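Local coordinates for arginine 3rd transport system periplasmic binding protein (Legionella pneumophila subsp. pneumophila str. Philadelphia 1, PDB 3KZG) that probably binds arginine in the periplasm and hands it to a membrane transport system, at residues S70-D75 and E191-M196; E89-Y94 and K186-E191; S100-F105 and K181-K186; D106-K111 and E128-Q133. All blocks are in the same frame, centred on the assembly; numbering follows the deposited sequence.

Contact 1: residues S70-D75 and E191-M196; sequences SMIITD and EGYSIM
Ile72 and Tyr193 sit at the packed end of this contact, their side chains lying side by side and pointing the same way. CG1 of Ile72 reaches CE1 of the Tyr193 ring at 3.4 Å. The methylene CB of Ser70 lies over one face of the same ring, offset toward its rim, in a CH-pi contact. Phe16 meets the ring edge-to-face. Met71 CG, anti to the backbone N (chi1 -166°), touches SE of Met196 at 3.7 Å; both residues are selenomethionines. Phe83 and Phe56 help enclose the pair. The backbones join through three hydrogen bonds. Ser194 N donates to Met71 O at 2.9 Å, and Ile73 N to Gly192 O at 3.0 Å, the latter nearly straight at 170°. Glu191 N donates to Ile73 O. Ile72 and Tyr193 form a single beta bridge between two loops of the periplasmic binding protein fold. A water accepts from Met71 N at 2.7 Å and donates to Ser194 O. Ser194 CB packs on Ile73 CG1, while Ser194 OG is bonded to Ser84 O. Toward solvent the contact thins out. CB of Glu191 still rests 4.0 Å from CB of Ile73, the two side chains crossing at about a right angle. Farther out, Asp75 OD1 and Glu191 OE2 are like charges 4.5 Å apart. Both make long, weak ion pairs with Lys78, and Glu191 makes another with Lys206 of the second subunit.

Contact 2: residues E89-Y94 and K186-E191; sequences ESNSQY and KISIGE
Glu89 opens the segment near Lys186, with OE1 4.5 Å from NZ, opposite charges too far apart for a salt bridge. Ser90 OG lies between the backbone N and the carbonyl carbon (chi1 59°). It is bonded to Gly192 N, just past the second segment. It also donates to Ile189 O, in a bond modelled so short that its length is doubtful. Ser90 O accepts from Ile189 N at 3.2 Å, nearly straight at 174°. Asn91 faces Ser188 as a non-hydrogen-bonded pair, and Ser188 OG is bonded to Lys210 of the second subunit. Asn91 CA lies 3.1 Å from Ile187 O. Asn91 CG lies 4.0 Å from Lys186 CD, the two side chains crossing at a slant. Ser92 and Ile187 form the hydrogen-bonded pair. Ser92 N donates to Ile187 O at 2.6 Å, and Ile187 N returns the bond to Ser92 O at 2.7 Å. Ser92 OG comes 3.3 Å from Ile187 CB, but its hydrogen bond goes to Gln124. Ile189 CG2 packs on Ser92 CB. Gln93 bends at chi2, and its NE2 donates to Tyr94 O and to Gly184 O. The pairing joins antiparallel strands 91-97 and 180-188, the latter at the edge of a five-stranded mixed sheet. Where they leave this sheet toward contact 1, the segments probably form the two crossover connections, the hinge, between the lobes usual in this family.

Contact 3: residues S100-F105 and K181-K186; sequences SKISTF and KLIGKK
The Phe105 ring meets the other segment through CD1. Ile183 O lies at the ring edge, near its plane, and Gly184 CA stands 4.1 Å from CD1 in an oblique approach. Gly184 has positive phi, which favours glycine, and the ring sits where a side chain at this position would point. Ile183 fills the middle of the contact. Its CG2 touches Thr104 O at 3.5 Å and Ile102 CG2 at 4.0 Å, and the side chains of Ile102 and Ile183 cross at about a right angle. Its CD1 lies 3.5 Å from Ile102 O. Lys181 carries the polar end. Its chain is extended beyond CG and brings NZ to two backbone carbonyls. NZ donates to Ser100 O at 2.8 Å, from 29° out of the carbonyl plane, and makes a weak bond to Ile102 O. Ser100 OG accepts from Ile102 N at 3.0 Å, an ST turn that ties together the loop that the ammonium contacts. Strand 180-188 pairs with strand 91-97, through backbone hydrogen bonds of Lys181 with Thr96 and Ile183 with Tyr94. The contact lays the loop between strands 91-97 and 112-116 against the edge strand of the sheet, while Leu182 packs on helix 159-166.

Contact 4: residues D106-K111 and E128-Q133; sequences DDLHGK and ENRNNQ
His109 and Gly110 meet Arg130 through its carbonyl, which has several partners. Among hydrogen bonds, Gly110 N donates to Arg130 O at 3.0 Å, with an angle of 157° at the hydrogen. Gln133 N makes a weak bond to Lys111 O at 3.3 Å. Within the first segment, Lys111 N bonds to Leu108 O and closes a type II beta turn, with Gly110 at positive phi. Over one face of the His109 ring lies Arg130 O, offset toward the rim. CG of His109, anti to the backbone N (chi1 -175°), is 3.6 Å from this oxygen. His109 CA makes a CH...O contact with Arg130 O at 3.4 Å. Van der Waals contacts are few. CE1 of His109 is 4.0 Å from CB of Asn131, with ring and amide planes 72° apart. Leu108 CD1 approaches Arg130 NH1 at 3.8 Å, obliquely to the guanidinium. Within segment 128-133, Arg130 NH1 forms a salt bridge with Glu128 OE2 at 3.5 Å, through charge alone, no N-H pointing at the oxygen. Glu128 OE2 also accepts from Tyr94 OH. The turn and the loop after helix 121-127 make a surface contact at the starts of the parallel strands 112-116 and 133-137 of a beta-alpha-beta unit.

In the fold
Contact 1 is buried near the centre of the chain, contacts 2 and 3 are partly buried, and contact 4 lies on the surface. Contacts 2 and 3 share strand 180-188, while contacts 1 and 2 share Glu191 and touch one another. Contacts 1 and 2 also touch the second subunit; contacts 3 and 4 do not. Ile102 and Phe105 of contact 3 pack on Leu108 and Arg130 of contact 4, and Tyr94 of contact 2 reaches both. Contact 1 combines backbone bonds with aromatic and selenomethionine packing. Contact 2 is strand pairing. Contact 3 rests on a lysine bonded to carbonyls and on isoleucine packing, and contact 4 on turn backbone bonds and a carbonyl over an imidazole.

Contact 1: residues S70-D75 and E191-M196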
loop_
_atom_site.group_PDB
_atom_site.type_symbol
_atom_site.label_atom_id
_atom_site.label_comp_id
_atom_site.label_asym_id
_atom_site.label_seq_id
_atom_site.Cartn_x
_atom_site.Cartn_y
_atom_site.Cartn_z
ATOM N N SER A 70 -2.716 -20.438 -20.813
ATOM C CA SER A 70 -2.172 -19.224 -21.412
ATOM C C SER A 70 -2.889 -18.961 -22.734
ATOM O O SER A 70 -2.262 -18.732 -23.761
ATOM C CB SER A 70 -0.651 -19.357 -21.626
ATOM O OG SER A 70 -0.315 -20.386 -22.541
HETATM N N MSE A 71 -4.219 -18.995 -22.695
HETATM C CA MSE A 71 -5.025 -18.773 -23.890
HETATM C C MSE A 71 -5.228 -17.304 -24.213
HETATM O O MSE A 71 -5.927 -16.593 -23.494
HETATM C CB MSE A 71 -6.391 -19.428 -23.730
HETATM C CG MSE A 71 -7.136 -19.533 -25.048
HETATM SE SE MSE A 71 -6.123 -20.638 -26.282
HETATM C CE MSE A 71 -6.344 -22.313 -25.334
ATOM N N ILE A 72 -4.642 -16.858 -25.316
ATOM C CA ILE A 72 -4.750 -15.465 -25.718
ATOM C C ILE A 72 -6.062 -15.111 -26.406
ATOM O O ILE A 72 -6.454 -15.737 -27.395
ATOM C CB ILE A 72 -3.597 -15.067 -26.657
ATOM C CG1 ILE A 72 -2.253 -15.362 -25.984
ATOM C CG2 ILE A 72 -3.706 -13.578 -27.007
ATOM C CD1 ILE A 72 -1.061 -15.141 -26.876
ATOM N N ILE A 73 -6.730 -14.090 -25.878
ATOM C CA ILE A 73 -7.980 -13.622 -26.454
ATOM C C ILE A 73 -7.683 -12.999 -27.810
ATOM O O ILE A 73 -6.943 -12.016 -27.899
ATOM C CB ILE A 73 -8.641 -12.524 -25.590
ATOM C CG1 ILE A 73 -8.951 -13.055 -24.197
ATOM C CG2 ILE A 73 -9.923 -12.032 -26.264
ATOM C CD1 ILE A 73 -9.614 -12.025 -23.318
ATOM N N THR A 74 -8.260 -13.573 -28.861
ATOM C CA THR A 74 -8.075 -13.051 -30.214
ATOM C C THR A 74 -9.430 -13.050 -30.900
ATOM O O THR A 74 -10.317 -13.816 -30.529
ATOM C CB THR A 74 -7.123 -13.929 -31.062
ATOM O OG1 THR A 74 -7.744 -15.194 -31.319
ATOM C CG2 THR A 74 -5.804 -14.153 -30.339
ATOM N N ASP A 75 -9.589 -12.200 -31.904
ATOM C CA ASP A 75 -10.853 -12.144 -32.625
ATOM C C ASP A 75 -11.184 -13.476 -33.297
ATOM O O ASP A 75 -12.339 -13.896 -33.313
ATOM C CB ASP A 75 -10.822 -11.020 -33.663
ATOM C CG ASP A 75 -10.945 -9.648 -33.032
ATOM O OD1 ASP A 75 -11.868 -9.458 -32.210
ATOM O OD2 ASP A 75 -10.132 -8.760 -33.360
ATOM N N GLU A 191 -5.345 -9.906 -26.630
ATOM C CA GLU A 191 -5.901 -9.063 -25.582
ATOM C C GLU A 191 -5.811 -9.662 -24.181
ATOM O O GLU A 191 -6.671 -9.406 -23.336
ATOM C CB GLU A 191 -7.358 -8.728 -25.923
ATOM C CG GLU A 191 -7.526 -8.140 -27.315
ATOM C CD GLU A 191 -8.957 -7.731 -27.627
ATOM O OE1 GLU A 191 -9.528 -6.923 -26.865
ATOM O OE2 GLU A 191 -9.508 -8.215 -28.640
ATOM N N GLY A 192 -4.769 -10.456 -23.941
ATOM C CA GLY A 192 -4.578 -11.048 -22.628
ATOM C C GLY A 192 -4.894 -12.526 -22.512
ATOM O O GLY A 192 -5.633 -13.065 -23.326
ATOM N N TYR A 193 -4.320 -13.180 -21.503
ATOM C CA TYR A 193 -4.567 -14.596 -21.265
ATOM C C TYR A 193 -5.878 -14.667 -20.508
ATOM O O TYR A 193 -6.113 -13.899 -19.573
ATOM C CB TYR A 193 -3.441 -15.236 -20.437
ATOM C CG TYR A 193 -2.079 -15.219 -21.109
ATOM C CD1 TYR A 193 -1.906 -15.738 -22.390
ATOM C CD2 TYR A 193 -0.964 -14.672 -20.462
ATOM C CE1 TYR A 193 -0.659 -15.711 -23.018
ATOM C CE2 TYR A 193 0.289 -14.644 -21.080
ATOM C CZ TYR A 193 0.431 -15.163 -22.360
ATOM O OH TYR A 193 1.657 -15.126 -22.986
ATOM N N SER A 194 -6.738 -15.595 -20.909
ATOM C CA SER A 194 -8.044 -15.710 -20.283
ATOM C C SER A 194 -8.588 -17.132 -20.225
ATOM O O SER A 194 -8.064 -18.042 -20.867
ATOM C CB SER A 194 -9.031 -14.811 -21.036
ATOM O OG SER A 194 -10.368 -15.208 -20.809
ATOM N N ILE A 195 -9.640 -17.309 -19.436
ATOM C CA ILE A 195 -10.298 -18.600 -19.291
ATOM C C ILE A 195 -11.314 -18.679 -20.433
ATOM O O ILE A 195 -12.149 -17.788 -20.595
ATOM C CB ILE A 195 -10.978 -18.690 -17.911
ATOM C CG1 ILE A 195 -9.899 -18.616 -16.820
ATOM C CG2 ILE A 195 -11.768 -19.985 -17.778
ATOM C CD1 ILE A 195 -10.442 -18.617 -15.419
HETATM N N MSE A 196 -11.225 -19.741 -21.229
HETATM C CA MSE A 196 -12.086 -19.925 -22.392
HETATM C C MSE A 196 -13.239 -20.896 -22.164
HETATM O O MSE A 196 -13.131 -21.847 -21.393
HETATM C CB MSE A 196 -11.220 -20.396 -23.556
HETATM C CG MSE A 196 -11.828 -20.275 -24.934
HETATM SE SE MSE A 196 -10.476 -20.731 -26.238
HETATM C CE MSE A 196 -10.368 -22.650 -25.854
HETATM O O HOH W 1 -5.520 -19.367 -20.394
#

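Contact 2: residues E89-Y94 and K186-E191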
loop_
_atom_site.group_PDB
_atom_site.type_symbol
_atom_site.label_atom_id
_atom_site.label_comp_id
_atom_site.label_asym_id
_atom_site.label_seq_id
_atom_site.Cartn_x
_atom_site.Cartn_y
_atom_site.Cartn_z
ATOM N N GLU A 89 -1.656 -9.872 -18.860
ATOM C CA GLU A 89 -1.350 -9.310 -20.170
ATOM C C GLU A 89 -0.628 -10.377 -20.992
ATOM O O GLU A 89 0.188 -11.120 -20.458
ATOM C CB GLU A 89 -0.454 -8.077 -20.032
ATOM C CG GLU A 89 -0.151 -7.387 -21.348
ATOM C CD GLU A 89 0.678 -6.121 -21.174
ATOM O OE1 GLU A 89 1.886 -6.224 -20.870
ATOM O OE2 GLU A 89 0.111 -5.024 -21.339
ATOM N N SER A 90 -0.929 -10.460 -22.285
ATOM C CA SER A 90 -0.288 -11.457 -23.137
ATOM C C SER A 90 0.770 -10.842 -24.046
ATOM O O SER A 90 0.484 -9.939 -24.834
ATOM C CB SER A 90 -1.337 -12.199 -23.984
ATOM O OG SER A 90 -2.083 -11.312 -24.802
ATOM N N ASN A 91 2.000 -11.327 -23.916
ATOM C CA ASN A 91 3.105 -10.846 -24.738
ATOM C C ASN A 91 3.885 -12.036 -25.279
ATOM O O ASN A 91 4.019 -13.046 -24.599
ATOM C CB ASN A 91 4.070 -9.974 -23.927
ATOM C CG ASN A 91 3.396 -8.777 -23.299
ATOM O OD1 ASN A 91 2.982 -8.818 -22.143
ATOM N ND2 ASN A 91 3.276 -7.703 -24.063
ATOM N N SER A 92 4.391 -11.911 -26.499
ATOM C CA SER A 92 5.189 -12.972 -27.100
ATOM C C SER A 92 6.656 -12.568 -26.950
ATOM O O SER A 92 6.958 -11.419 -26.605
ATOM C CB SER A 92 4.833 -13.152 -28.580
ATOM O OG SER A 92 5.193 -12.028 -29.353
ATOM N N GLN A 93 7.564 -13.504 -27.207
ATOM C CA GLN A 93 8.992 -13.230 -27.071
ATOM C C GLN A 93 9.838 -14.155 -27.936
ATOM O O GLN A 93 9.619 -15.365 -27.958
ATOM C CB GLN A 93 9.403 -13.387 -25.601
ATOM C CG GLN A 93 10.911 -13.306 -25.331
ATOM C CD GLN A 93 11.472 -11.902 -25.489
ATOM O OE1 GLN A 93 11.055 -10.977 -24.797
ATOM N NE2 GLN A 93 12.423 -11.740 -26.404
ATOM N N TYR A 94 10.799 -13.586 -28.657
ATOM C CA TYR A 94 11.684 -14.395 -29.487
ATOM C C TYR A 94 12.822 -14.904 -28.607
ATOM O O TYR A 94 13.401 -14.146 -27.820
ATOM C CB TYR A 94 12.250 -13.577 -30.656
ATOM C CG TYR A 94 11.306 -13.439 -31.835
ATOM C CD1 TYR A 94 11.106 -14.497 -32.727
ATOM C CD2 TYR A 94 10.605 -12.251 -32.056
ATOM C CE1 TYR A 94 10.233 -14.376 -33.809
ATOM C CE2 TYR A 94 9.732 -12.118 -33.135
ATOM C CZ TYR A 94 9.550 -13.183 -34.008
ATOM O OH TYR A 94 8.685 -13.052 -35.080
ATOM N N LYS A 186 9.817 -7.898 -25.452
ATOM C CA LYS A 186 8.600 -8.694 -25.541
ATOM C C LYS A 186 7.641 -7.996 -26.498
ATOM O O LYS A 186 7.713 -6.780 -26.668
ATOM C CB LYS A 186 7.961 -8.851 -24.159
ATOM C CG LYS A 186 7.620 -7.552 -23.451
ATOM C CD LYS A 186 7.037 -7.846 -22.076
ATOM C CE LYS A 186 6.735 -6.563 -21.304
ATOM N NZ LYS A 186 6.234 -6.867 -19.934
ATOM N N ILE A 187 6.749 -8.759 -27.122
ATOM C CA ILE A 187 5.809 -8.199 -28.088
ATOM C C ILE A 187 4.354 -8.355 -27.657
ATOM O O ILE A 187 3.907 -9.456 -27.332
ATOM C CB ILE A 187 5.967 -8.872 -29.473
ATOM C CG1 ILE A 187 7.443 -8.904 -29.885
ATOM C CG2 ILE A 187 5.136 -8.131 -30.510
ATOM C CD1 ILE A 187 8.092 -7.544 -29.990
ATOM N N SER A 188 3.610 -7.254 -27.669
ATOM C CA SER A 188 2.208 -7.312 -27.286
ATOM C C SER A 188 1.446 -8.102 -28.344
ATOM O O SER A 188 1.571 -7.837 -29.535
ATOM C CB SER A 188 1.619 -5.903 -27.176
ATOM O OG SER A 188 0.287 -5.952 -26.690
ATOM N N ILE A 189 0.668 -9.083 -27.910
ATOM C CA ILE A 189 -0.102 -9.875 -28.854
ATOM C C ILE A 189 -1.414 -10.308 -28.217
ATOM O O ILE A 189 -1.438 -10.814 -27.095
ATOM C CB ILE A 189 0.681 -11.124 -29.312
ATOM C CG1 ILE A 189 -0.162 -11.923 -30.315
ATOM C CG2 ILE A 189 1.064 -11.967 -28.103
ATOM C CD1 ILE A 189 0.497 -13.186 -30.810
ATOM N N GLY A 190 -2.509 -10.094 -28.934
ATOM C CA GLY A 190 -3.805 -10.472 -28.406
ATOM C C GLY A 190 -4.272 -9.529 -27.314
ATOM O O GLY A 190 -3.666 -8.486 -27.077
ATOM N N GLU A 191 -5.345 -9.906 -26.630
ATOM C CA GLU A 191 -5.901 -9.063 -25.582
ATOM C C GLU A 191 -5.811 -9.662 -24.181
ATOM O O GLU A 191 -6.671 -9.406 -23.336
ATOM C CB GLU A 191 -7.358 -8.728 -25.923
ATOM C CG GLU A 191 -7.526 -8.140 -27.315
ATOM C CD GLU A 191 -8.957 -7.731 -27.627
ATOM O OE1 GLU A 191 -9.528 -6.923 -26.865
ATOM O OE2 GLU A 191 -9.508 -8.215 -28.640
#

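Contact 3: residues S100-F105 and K181-K186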
loop_
_atom_site.group_PDB
_atom_site.type_symbol
_atom_site.label_atom_id
_atom_site.label_comp_id
_atom_site.label_asym_id
_atom_site.label_seq_id
_atom_site.Cartn_x
_atom_site.Cartn_y
_atom_site.Cartn_z
ATOM N N SER A 100 23.918 -18.640 -30.932
ATOM C CA SER A 100 23.348 -18.158 -32.187
ATOM C C SER A 100 23.903 -16.798 -32.596
ATOM O O SER A 100 24.148 -15.940 -31.749
ATOM C CB SER A 100 21.823 -18.055 -32.081
ATOM O OG SER A 100 21.296 -17.344 -33.191
ATOM N N LYS A 101 24.095 -16.610 -33.896
ATOM C CA LYS A 101 24.592 -15.343 -34.416
ATOM C C LYS A 101 23.501 -14.279 -34.290
ATOM O O LYS A 101 23.788 -13.081 -34.199
ATOM C CB LYS A 101 25.019 -15.494 -35.880
ATOM C CG LYS A 101 26.431 -16.042 -36.064
ATOM C CD LYS A 101 27.469 -15.053 -35.549
ATOM C CE LYS A 101 28.891 -15.529 -35.814
ATOM N NZ LYS A 101 29.220 -16.769 -35.061
ATOM N N ILE A 102 22.248 -14.722 -34.287
ATOM C CA ILE A 102 21.126 -13.804 -34.141
ATOM C C ILE A 102 21.247 -13.166 -32.763
ATOM O O ILE A 102 21.290 -13.865 -31.755
ATOM C CB ILE A 102 19.774 -14.542 -34.217
ATOM C CG1 ILE A 102 19.599 -15.170 -35.596
ATOM C CG2 ILE A 102 18.638 -13.576 -33.912
ATOM C CD1 ILE A 102 18.346 -16.003 -35.721
ATOM N N SER A 103 21.305 -11.839 -32.722
ATOM C CA SER A 103 21.426 -11.136 -31.454
ATOM C C SER A 103 20.476 -9.949 -31.372
ATOM O O SER A 103 20.211 -9.435 -30.287
ATOM C CB SER A 103 22.871 -10.672 -31.251
ATOM O OG SER A 103 23.317 -9.920 -32.361
ATOM N N THR A 104 19.963 -9.523 -32.523
ATOM C CA THR A 104 19.030 -8.402 -32.569
ATOM C C THR A 104 17.750 -8.778 -33.299
ATOM O O THR A 104 17.744 -9.652 -34.163
ATOM C CB THR A 104 19.635 -7.165 -33.278
ATOM O OG1 THR A 104 19.810 -7.442 -34.674
ATOM C CG2 THR A 104 20.971 -6.795 -32.657
ATOM N N PHE A 105 16.668 -8.101 -32.939
ATOM C CA PHE A 105 15.359 -8.320 -33.539
ATOM C C PHE A 105 15.470 -8.229 -35.063
ATOM O O PHE A 105 14.680 -8.821 -35.797
ATOM C CB PHE A 105 14.400 -7.245 -33.025
ATOM C CG PHE A 105 12.953 -7.578 -33.200
ATOM C CD1 PHE A 105 12.352 -8.551 -32.410
ATOM C CD2 PHE A 105 12.180 -6.896 -34.134
ATOM C CE1 PHE A 105 10.998 -8.840 -32.544
ATOM C CE2 PHE A 105 10.820 -7.176 -34.278
ATOM C CZ PHE A 105 10.228 -8.151 -33.481
ATOM N N LYS A 181 18.944 -17.243 -24.974
ATOM C CA LYS A 181 19.057 -15.790 -24.924
ATOM C C LYS A 181 17.828 -15.220 -25.637
ATOM O O LYS A 181 17.356 -15.782 -26.632
ATOM C CB LYS A 181 20.346 -15.287 -25.598
ATOM C CG LYS A 181 20.445 -15.531 -27.094
ATOM C CD LYS A 181 21.653 -14.804 -27.675
ATOM C CE LYS A 181 21.866 -15.141 -29.139
ATOM N NZ LYS A 181 23.072 -14.462 -29.693
ATOM N N LEU A 182 17.305 -14.117 -25.113
ATOM C CA LEU A 182 16.129 -13.478 -25.688
ATOM C C LEU A 182 16.533 -12.512 -26.793
ATOM O O LEU A 182 17.559 -11.836 -26.701
ATOM C CB LEU A 182 15.355 -12.721 -24.605
ATOM C CG LEU A 182 15.062 -13.447 -23.291
ATOM C CD1 LEU A 182 14.182 -12.561 -22.419
ATOM C CD2 LEU A 182 14.378 -14.781 -23.561
ATOM N N ILE A 183 15.714 -12.445 -27.835
ATOM C CA ILE A 183 15.980 -11.567 -28.966
ATOM C C ILE A 183 14.910 -10.478 -29.032
ATOM O O ILE A 183 13.730 -10.772 -29.232
ATOM C CB ILE A 183 15.976 -12.369 -30.285
ATOM C CG1 ILE A 183 16.938 -13.559 -30.171
ATOM C CG2 ILE A 183 16.379 -11.468 -31.448
ATOM C CD1 ILE A 183 18.379 -13.169 -29.874
ATOM N N GLY A 184 15.331 -9.227 -28.854
ATOM C CA GLY A 184 14.397 -8.112 -28.887
ATOM C C GLY A 184 13.566 -8.050 -27.620
ATOM O O GLY A 184 13.693 -8.917 -26.759
ATOM N N LYS A 185 12.724 -7.029 -27.494
ATOM C CA LYS A 185 11.868 -6.885 -26.316
ATOM C C LYS A 185 10.620 -7.754 -26.502
ATOM O O LYS A 185 10.391 -8.289 -27.585
ATOM C CB LYS A 185 11.446 -5.424 -26.150
ATOM C CG LYS A 185 12.589 -4.430 -26.278
ATOM C CD LYS A 185 12.081 -2.994 -26.375
ATOM C CE LYS A 185 13.220 -2.036 -26.721
ATOM N NZ LYS A 185 12.740 -0.634 -26.892
ATOM N N LYS A 186 9.817 -7.898 -25.452
ATOM C CA LYS A 186 8.600 -8.694 -25.541
ATOM C C LYS A 186 7.641 -7.996 -26.498
ATOM O O LYS A 186 7.713 -6.780 -26.668
ATOM C CB LYS A 186 7.961 -8.851 -24.159
ATOM C CG LYS A 186 7.620 -7.552 -23.451
ATOM C CD LYS A 186 7.037 -7.846 -22.076
ATOM C CE LYS A 186 6.735 -6.563 -21.304
ATOM N NZ LYS A 186 6.234 -6.867 -19.934
#

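Contact 4: residues D106-K111 and E128-Q133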
loop_
_atom_site.group_PDB
_atom_site.type_symbol
_atom_site.label_atom_id
_atom_site.label_comp_id
_atom_site.label_asym_id
_atom_site.label_seq_id
_atom_site.Cartn_x
_atom_site.Cartn_y
_atom_site.Cartn_z
ATOM N N ASP A 106 16.476 -7.492 -35.524
ATOM C CA ASP A 106 16.714 -7.275 -36.944
ATOM C C ASP A 106 17.356 -8.475 -37.654
ATOM O O ASP A 106 17.194 -8.643 -38.866
ATOM C CB ASP A 106 17.592 -6.030 -37.112
ATOM C CG ASP A 106 17.356 -5.317 -38.427
ATOM O OD1 ASP A 106 16.194 -4.952 -38.708
ATOM O OD2 ASP A 106 18.336 -5.111 -39.173
ATOM N N ASP A 107 18.079 -9.305 -36.904
ATOM C CA ASP A 107 18.739 -10.481 -37.481
ATOM C C ASP A 107 17.776 -11.635 -37.767
ATOM O O ASP A 107 18.155 -12.634 -38.383
ATOM C CB ASP A 107 19.850 -10.987 -36.556
ATOM C CG ASP A 107 20.968 -9.980 -36.375
ATOM O OD1 ASP A 107 21.414 -9.394 -37.389
ATOM O OD2 ASP A 107 21.406 -9.784 -35.220
ATOM N N LEU A 108 16.536 -11.500 -37.316
ATOM C CA LEU A 108 15.541 -12.539 -37.534
ATOM C C LEU A 108 15.106 -12.613 -38.992
ATOM O O LEU A 108 14.370 -13.518 -39.380
ATOM C CB LEU A 108 14.327 -12.292 -36.636
ATOM C CG LEU A 108 14.616 -12.434 -35.142
ATOM C CD1 LEU A 108 13.423 -11.958 -34.334
ATOM C CD2 LEU A 108 14.945 -13.884 -34.822
ATOM N N HIS A 109 15.577 -11.671 -39.804
ATOM C CA HIS A 109 15.221 -11.639 -41.220
ATOM C C HIS A 109 15.750 -12.851 -41.976
ATOM O O HIS A 109 16.947 -13.145 -41.946
ATOM C CB HIS A 109 15.743 -10.352 -41.872
ATOM C CG HIS A 109 15.326 -10.184 -43.302
ATOM N ND1 HIS A 109 15.823 -10.968 -44.321
ATOM C CD2 HIS A 109 14.451 -9.324 -43.878
ATOM C CE1 HIS A 109 15.272 -10.599 -45.465
ATOM N NE2 HIS A 109 14.436 -9.604 -45.224
ATOM N N GLY A 110 14.842 -13.560 -42.644
ATOM C CA GLY A 110 15.222 -14.731 -43.413
ATOM C C GLY A 110 15.402 -15.999 -42.599
ATOM O O GLY A 110 15.851 -17.016 -43.127
ATOM N N LYS A 111 15.038 -15.958 -41.321
ATOM C CA LYS A 111 15.206 -17.118 -40.449
ATOM C C LYS A 111 13.975 -18.012 -40.348
ATOM O O LYS A 111 12.853 -17.591 -40.648
ATOM C CB LYS A 111 15.603 -16.665 -39.041
ATOM C CG LYS A 111 16.742 -15.667 -38.997
ATOM C CD LYS A 111 17.963 -16.162 -39.754
ATOM C CE LYS A 111 19.064 -15.112 -39.745
ATOM N NZ LYS A 111 20.137 -15.447 -40.716
ATOM N N GLU A 128 4.992 -9.880 -39.849
ATOM C CA GLU A 128 6.133 -8.984 -39.750
ATOM C C GLU A 128 6.768 -8.777 -41.127
ATOM O O GLU A 128 7.512 -7.822 -41.342
ATOM C CB GLU A 128 7.145 -9.548 -38.749
ATOM C CG GLU A 128 6.595 -9.603 -37.320
ATOM C CD GLU A 128 7.464 -10.411 -36.375
ATOM O OE1 GLU A 128 7.086 -10.552 -35.188
ATOM O OE2 GLU A 128 8.522 -10.905 -36.817
ATOM N N ASN A 129 6.466 -9.671 -42.063
ATOM C CA ASN A 129 6.993 -9.557 -43.419
ATOM C C ASN A 129 8.513 -9.360 -43.489
ATOM O O ASN A 129 9.002 -8.438 -44.140
ATOM C CB ASN A 129 6.284 -8.406 -44.135
ATOM C CG ASN A 129 4.793 -8.640 -44.264
ATOM O OD1 ASN A 129 3.988 -7.739 -44.035
ATOM N ND2 ASN A 129 4.419 -9.856 -44.639
ATOM N N ARG A 130 9.251 -10.235 -42.813
ATOM C CA ARG A 130 10.706 -10.178 -42.816
ATOM C C ARG A 130 11.244 -11.490 -43.378
ATOM O O ARG A 130 12.227 -12.042 -42.881
ATOM C CB ARG A 130 11.230 -9.951 -41.397
ATOM C CG ARG A 130 10.321 -10.524 -40.333
ATOM C CD ARG A 130 10.885 -10.355 -38.931
ATOM N NE ARG A 130 11.186 -8.964 -38.616
ATOM C CZ ARG A 130 11.527 -8.535 -37.408
ATOM N NH1 ARG A 130 11.604 -9.395 -36.401
ATOM N NH2 ARG A 130 11.803 -7.253 -37.206
ATOM N N ASN A 131 10.577 -11.978 -44.422
ATOM C CA ASN A 131 10.947 -13.218 -45.098
ATOM C C ASN A 131 11.295 -14.345 -44.137
ATOM O O ASN A 131 12.430 -14.817 -44.088
ATOM C CB ASN A 131 12.111 -12.968 -46.060
ATOM C CG ASN A 131 12.621 -14.247 -46.699
ATOM O OD1 ASN A 131 11.841 -15.151 -47.006
ATOM N ND2 ASN A 131 13.932 -14.326 -46.911
ATOM N N ASN A 132 10.296 -14.775 -43.375
ATOM C CA ASN A 132 10.474 -15.852 -42.418
ATOM C C ASN A 132 9.632 -17.050 -42.796
ATOM O O ASN A 132 8.605 -16.921 -43.468
ATOM C CB ASN A 132 10.061 -15.416 -41.014
ATOM C CG ASN A 132 10.989 -14.381 -40.424
ATOM O OD1 ASN A 132 12.181 -14.625 -40.245
ATOM N ND2 ASN A 132 10.442 -13.221 -40.110
ATOM N N GLN A 133 10.079 -18.217 -42.350
ATOM C CA GLN A 133 9.375 -19.459 -42.589
ATOM C C GLN A 133 8.990 -19.980 -41.214
ATOM O O GLN A 133 9.801 -19.972 -40.289
ATOM C CB GLN A 133 10.286 -20.452 -43.302
ATOM C CG GLN A 133 9.604 -21.754 -43.666
ATOM C CD GLN A 133 10.509 -22.669 -44.466
ATOM O OE1 GLN A 133 11.004 -22.297 -45.533
ATOM N NE2 GLN A 133 10.728 -23.872 -43.955
#